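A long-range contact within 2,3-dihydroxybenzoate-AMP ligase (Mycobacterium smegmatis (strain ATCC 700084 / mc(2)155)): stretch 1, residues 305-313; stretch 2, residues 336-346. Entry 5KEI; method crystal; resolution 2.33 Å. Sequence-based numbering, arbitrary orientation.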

ATOM      1  N   LEU A 305     -14.528  -6.530  10.315  1.00 29.24           N
ATOM      2  CA  LEU A 305     -14.929  -5.482  11.240  1.00 27.80           C
ATOM      3  C   LEU A 305     -16.294  -4.908  10.894  1.00 32.87           C
ATOM      4  O   LEU A 305     -17.055  -4.521  11.785  1.00 33.29           O
ATOM      5  N   ALA A 306     -16.604  -4.844   9.602  1.00 29.13           N
ATOM      6  CA  ALA A 306     -17.919  -4.392   9.173  1.00 30.03           C
ATOM      7  C   ALA A 306     -18.999  -5.345   9.697  1.00 34.62           C
ATOM      8  O   ALA A 306     -20.059  -4.910  10.162  1.00 32.83           O
ATOM      9  N   LYS A 307     -18.719  -6.646   9.632  1.00 30.83           N
ATOM     10  CA  LYS A 307     -19.661  -7.663  10.082  1.00 32.37           C
ATOM     11  C   LYS A 307     -19.858  -7.592  11.596  1.00 34.92           C
ATOM     12  O   LYS A 307     -20.976  -7.692  12.091  1.00 32.51           O
ATOM     13  N   LEU A 308     -18.762  -7.405  12.323  1.00 35.50           N
ATOM     14  CA  LEU A 308     -18.818  -7.238  13.770  1.00 33.53           C
ATOM     15  C   LEU A 308     -19.683  -6.031  14.170  1.00 37.04           C
ATOM     16  O   LEU A 308     -20.517  -6.160  15.056  1.00 41.14           O
ATOM     17  N   TRP A 309     -19.513  -4.877  13.514  1.00 36.41           N
ATOM     18  CA  TRP A 309     -20.338  -3.692  13.808  1.00 34.06           C
ATOM     19  C   TRP A 309     -21.809  -3.932  13.571  1.00 40.16           C
ATOM     20  O   TRP A 309     -22.647  -3.435  14.311  1.00 45.88           O
ATOM     21  N   ALA A 310     -22.111  -4.631  12.483  1.00 37.04           N
ATOM     22  CA  ALA A 310     -23.486  -4.909  12.079  1.00 36.93           C
ATOM     23  C   ALA A 310     -24.218  -5.738  13.141  1.00 41.98           C
ATOM     24  O   ALA A 310     -25.327  -5.407  13.551  1.00 45.11           O
ATOM     25  N   GLN A 311     -23.582  -6.808  13.604  1.00 40.95           N
ATOM     26  CA  GLN A 311     -24.191  -7.638  14.625  1.00 43.01           C
ATOM     27  C   GLN A 311     -23.977  -7.031  16.006  1.00 45.47           C
ATOM     28  O   GLN A 311     -24.072  -7.718  17.015  1.00 48.12           O
ATOM     29  N   ALA A 312     -23.686  -5.735  16.042  1.00 52.14           N
ATOM     30  CA  ALA A 312     -23.590  -4.994  17.298  1.00 51.48           C
ATOM     31  C   ALA A 312     -24.814  -4.126  17.437  1.00 51.08           C
ATOM     32  O   ALA A 312     -25.158  -3.692  18.531  1.00 56.67           O
ATOM     33  N   CYS A 313     -25.468  -3.881  16.308  1.00 56.22           N
ATOM     34  CA  CYS A 313     -26.710  -3.119  16.270  1.00 63.44           C
ATOM     35  C   CYS A 313     -27.918  -4.049  16.407  1.00 59.72           C
ATOM     36  O   CYS A 313     -28.076  -4.999  15.633  1.00 54.71           O
ATOM     37  N   PRO A 336     -23.699 -12.479   1.401  1.00 30.93           N
ATOM     38  CA  PRO A 336     -24.519 -12.495   2.627  1.00 29.88           C
ATOM     39  C   PRO A 336     -24.062 -11.468   3.674  1.00 32.65           C
ATOM     40  O   PRO A 336     -24.898 -10.838   4.316  1.00 38.06           O
ATOM     41  N   ASP A 337     -22.758 -11.294   3.844  1.00 30.15           N
ATOM     42  CA  ASP A 337     -22.258 -10.305   4.802  1.00 30.41           C
ATOM     43  C   ASP A 337     -22.518  -8.883   4.310  1.00 28.98           C
ATOM     44  O   ASP A 337     -22.814  -7.993   5.107  1.00 27.81           O
ATOM     45  N   ALA A 338     -22.435  -8.674   2.999  1.00 31.28           N
ATOM     46  CA  ALA A 338     -22.855  -7.401   2.411  1.00 28.92           C
ATOM     47  C   ALA A 338     -24.301  -7.139   2.747  1.00 32.66           C
ATOM     48  O   ALA A 338     -24.667  -6.010   3.096  1.00 32.29           O
ATOM     49  N   ALA A 339     -25.115  -8.195   2.657  1.00 32.17           N
ATOM     50  CA  ALA A 339     -26.540  -8.091   2.965  1.00 35.41           C
ATOM     51  C   ALA A 339     -26.729  -7.626   4.388  1.00 30.35           C
ATOM     52  O   ALA A 339     -27.489  -6.679   4.646  1.00 34.01           O
ATOM     53  N   LEU A 340     -26.040  -8.301   5.308  1.00 31.54           N
ATOM     54  CA  LEU A 340     -26.116  -7.970   6.734  1.00 35.85           C
ATOM     55  C   LEU A 340     -25.743  -6.520   6.978  1.00 34.61           C
ATOM     56  O   LEU A 340     -26.440  -5.783   7.674  1.00 33.64           O
ATOM     57  N   VAL A 341     -24.633  -6.120   6.377  1.00 32.29           N
ATOM     58  CA  VAL A 341     -24.123  -4.779   6.553  1.00 31.49           C
ATOM     59  C   VAL A 341     -25.122  -3.716   6.111  1.00 34.06           C
ATOM     60  O   VAL A 341     -25.335  -2.738   6.822  1.00 39.56           O
ATOM     61  N   ARG A 342     -25.755  -3.873   4.958  1.00 31.44           N
ATOM     62  CA  ARG A 342     -26.655  -2.791   4.575  1.00 38.97           C
ATOM     63  C   ARG A 342     -28.113  -3.079   4.922  1.00 35.96           C
ATOM     64  O   ARG A 342     -29.027  -2.506   4.350  1.00 43.37           O
ATOM     65  N   GLY A 343     -28.322  -3.957   5.889  1.00 39.26           N
ATOM     66  CA  GLY A 343     -29.631  -4.098   6.493  1.00 37.61           C
ATOM     67  C   GLY A 343     -29.547  -3.656   7.941  1.00 41.52           C
ATOM     68  O   GLY A 343     -30.537  -3.255   8.546  1.00 44.16           O
ATOM     69  N   ALA A 344     -28.338  -3.711   8.491  1.00 45.34           N
ATOM     70  CA  ALA A 344     -28.124  -3.449   9.906  1.00 42.91           C
ATOM     71  C   ALA A 344     -27.320  -2.174  10.165  1.00 45.49           C
ATOM     72  O   ALA A 344     -27.384  -1.622  11.263  1.00 51.36           O
ATOM     73  N   LEU A 345     -26.568  -1.703   9.172  1.00 44.09           N
ATOM     74  CA  LEU A 345     -25.701  -0.531   9.366  1.00 43.02           C
ATOM     75  C   LEU A 345     -26.084   0.681   8.524  1.00 45.41           C
ATOM     76  O   LEU A 345     -26.307   1.762   9.058  1.00 50.42           O
ATOM     77  N   THR A 346     -26.122   0.495   7.209  1.00 40.66           N
ATOM     78  CA  THR A 346     -26.403   1.565   6.258  1.00 36.27           C
ATOM     79  C   THR A 346     -26.507   0.970   4.850  1.00 41.07           C
ATOM     80  O   THR A 346     -25.681   0.134   4.463  1.00 39.77           O
TER

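Helices 305-310 and 336-344, both begun earlier in the chain, cross at 45°, their axes approaching to 9.0 Å and the contact burying 459 Å² over both sides. The backbones come nearest where Ala 310 CA lies 5.3 Å from Ala 344 CA, and their CB atoms, Ala 310 CB and Ala 344 CB, are 4.1 Å apart. Most of the surface is apolar, and its one side-chain polar link lies near one end.

That link is the salt bridge between Lys 307 and Asp 337. Asp 337 points toward the first stretch with chi1 m, whereas Lys 307 leaves its helix sideways and brings its end nearer through a t, t, p, t chain. The ammonium donates a weak hydrogen bond from Lys 307 NZ to Asp 337 OD2, at 3.5 Å. The closest approach of the pair is not between the charged atoms: Lys 307 CD sits 3.1 Å from Asp 337 OD1, so the carboxylate lies against the aliphatic part of the lysine as well as near its charge. Farther up the same chain, Lys 307 CG packs 4.1 Å from Leu 340 CD2.

Ala 310 occupies the middle of the apolar contact. Ala 310 CB lies 3.8 Å from CG of Leu 340, whose CA-to-CB bond points toward the first stretch, in the t, p rotamer, and 3.9 Å from CG of Leu 345. Leu 345, m, t, has the largest covered area of the set; its CA-to-CB bond runs sideways, but the branched end comes nearer, placing CD1 4.0 Å from Trp 309 CB and CD2 4.2 Å from SG of the poorly ordered Cys 313. Val 341, with chi1 t, sets CG2 4.0 Å from Ala 306 CB.

Several carbonyl oxygens face these methyl groups while their hydrogen bonds are made within their own stretch. Ala 306 O accepts from Ala 310 N at 3.1 Å and also lies 3.7 Å from Leu 345 CD1; Ala 310 O accepts from Cys 313 N at 3.2 Å and lies 3.7 Å from Ala 344 CB. Trp 309 O, 3.8 Å from Leu 345 CD2, is satisfied by Ala 312 N at 3.1 Å.

Other polar side chains find their partners away from this contact. The end of Trp 309, chi1 m, leads away from the second stretch, and its NE1 is hydrogen-bonded elsewhere in the structure. Arg 342 points away; its NH1 is likewise satisfied elsewhere, while its NE and NH2, like Thr 346 OG1, bond to residues flanking the stretches, and none of these three side chains makes a polar bond across the stretches.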

ATOM      1  CB  LEU A 305     -13.885  -4.370  11.269  1.00 24.41           C
ATOM      2  CG  LEU A 305     -14.076  -3.372  12.408  1.00 30.65           C
ATOM      3  CD1 LEU A 305     -14.288  -4.085  13.733  1.00 33.57           C
ATOM      4  CD2 LEU A 305     -12.903  -2.414  12.495  1.00 36.48           C
ATOM      5  CB  ALA A 306     -17.981  -4.283   7.657  1.00 28.65           C
ATOM      6  CB  LYS A 307     -19.190  -9.067   9.656  1.00 33.17           C
ATOM      7  CG  LYS A 307     -20.069 -10.184  10.189  1.00 36.32           C
ATOM      8  CD  LYS A 307     -19.960 -11.485   9.390  1.00 41.51           C
ATOM      9  CE  LYS A 307     -18.565 -12.091   9.384  1.00 50.47           C
ATOM     10  NZ  LYS A 307     -18.513 -13.388   8.604  1.00 48.92           N
ATOM     11  CB  LEU A 308     -17.397  -7.117  14.343  1.00 33.84           C
ATOM     12  CG  LEU A 308     -17.266  -6.993  15.864  1.00 39.02           C
ATOM     13  CD1 LEU A 308     -17.711  -8.263  16.549  1.00 38.93           C
ATOM     14  CD2 LEU A 308     -15.843  -6.601  16.294  1.00 35.83           C
ATOM     15  CB  TRP A 309     -19.959  -2.487  12.947  1.00 35.72           C
ATOM     16  CG  TRP A 309     -18.702  -1.778  13.291  1.00 36.16           C
ATOM     17  CD1 TRP A 309     -17.658  -2.253  14.022  1.00 33.41           C
ATOM     18  CD2 TRP A 309     -18.349  -0.449  12.895  1.00 31.62           C
ATOM     19  NE1 TRP A 309     -16.676  -1.301  14.110  1.00 35.91           N
ATOM     20  CE2 TRP A 309     -17.074  -0.184  13.424  1.00 32.36           C
ATOM     21  CE3 TRP A 309     -18.990   0.542  12.141  1.00 30.30           C
ATOM     22  CZ2 TRP A 309     -16.418   1.033  13.222  1.00 31.64           C
ATOM     23  CZ3 TRP A 309     -18.352   1.745  11.952  1.00 32.12           C
ATOM     24  CH2 TRP A 309     -17.073   1.985  12.492  1.00 30.58           C
ATOM     25  CB  ALA A 310     -23.501  -5.627  10.730  1.00 28.34           C
ATOM     26  CB  GLN A 311     -23.641  -9.068  14.553  1.00 44.98           C
ATOM     27  CG  GLN A 311     -22.178  -9.203  14.864  1.00 45.55           C
ATOM     28  CD  GLN A 311     -21.632 -10.577  14.530  1.00 44.83           C
ATOM     29  OE1 GLN A 311     -22.118 -11.249  13.617  1.00 42.63           O
ATOM     30  NE2 GLN A 311     -20.611 -11.002  15.272  1.00 46.31           N
ATOM     31  CB  ALA A 312     -22.331  -4.148  17.348  1.00 51.87           C
ATOM     32  CB  CYS A 313     -26.803  -2.312  14.969  1.00 61.61           C
ATOM     33  SG  CYS A 313     -25.855  -0.783  14.966  1.00 79.10           S
ATOM     34  CB  PRO A 336     -24.338 -13.930   3.163  1.00 26.81           C
ATOM     35  CG  PRO A 336     -24.060 -14.744   1.946  1.00 27.81           C
ATOM     36  CD  PRO A 336     -23.283 -13.839   1.004  1.00 32.11           C
ATOM     37  CB  ASP A 337     -20.771 -10.517   5.067  1.00 26.85           C
ATOM     38  CG  ASP A 337     -20.490 -11.821   5.766  1.00 34.81           C
ATOM     39  OD1 ASP A 337     -21.271 -12.185   6.672  1.00 40.40           O
ATOM     40  OD2 ASP A 337     -19.498 -12.497   5.408  1.00 40.50           O
ATOM     41  CB  ALA A 338     -22.656  -7.391   0.916  1.00 28.82           C
ATOM     42  CB  ALA A 339     -27.255  -9.442   2.744  1.00 33.61           C
ATOM     43  CB  LEU A 340     -25.198  -8.867   7.559  1.00 34.58           C
ATOM     44  CG  LEU A 340     -25.195  -8.605   9.067  1.00 30.52           C
ATOM     45  CD1 LEU A 340     -26.548  -8.954   9.644  1.00 34.25           C
ATOM     46  CD2 LEU A 340     -24.117  -9.431   9.730  1.00 28.11           C
ATOM     47  CB  VAL A 341     -22.809  -4.597   5.791  1.00 30.39           C
ATOM     48  CG1 VAL A 341     -22.482  -3.111   5.617  1.00 33.37           C
ATOM     49  CG2 VAL A 341     -21.702  -5.340   6.508  1.00 25.70           C
ATOM     50  CB  ARG A 342     -26.490  -2.430   3.091  1.00 37.28           C
ATOM     51  CG  ARG A 342     -26.638  -3.516   2.098  1.00 34.64           C
ATOM     52  CD  ARG A 342     -26.223  -2.987   0.725  1.00 34.30           C
ATOM     53  NE  ARG A 342     -26.982  -1.798   0.329  1.00 37.36           N
ATOM     54  CZ  ARG A 342     -28.258  -1.807  -0.070  1.00 40.21           C
ATOM     55  NH1 ARG A 342     -28.956  -2.946  -0.117  1.00 36.46           N
ATOM     56  NH2 ARG A 342     -28.845  -0.668  -0.409  1.00 36.91           N
ATOM     57  CB  ALA A 344     -27.435  -4.640  10.547  1.00 38.00           C
ATOM     58  CB  LEU A 345     -24.239  -0.882   9.071  1.00 43.07           C
ATOM     59  CG  LEU A 345     -23.471  -1.744  10.070  1.00 41.92           C
ATOM     60  CD1 LEU A 345     -22.009  -1.851   9.629  1.00 37.43           C
ATOM     61  CD2 LEU A 345     -23.575  -1.155  11.471  1.00 39.45           C
ATOM     62  CB  THR A 346     -25.310   2.692   6.263  1.00 37.94           C
ATOM     63  OG1 THR A 346     -25.578   3.621   5.204  1.00 34.72           O
ATOM     64  CG2 THR A 346     -23.895   2.119   6.071  1.00 34.73           C
TER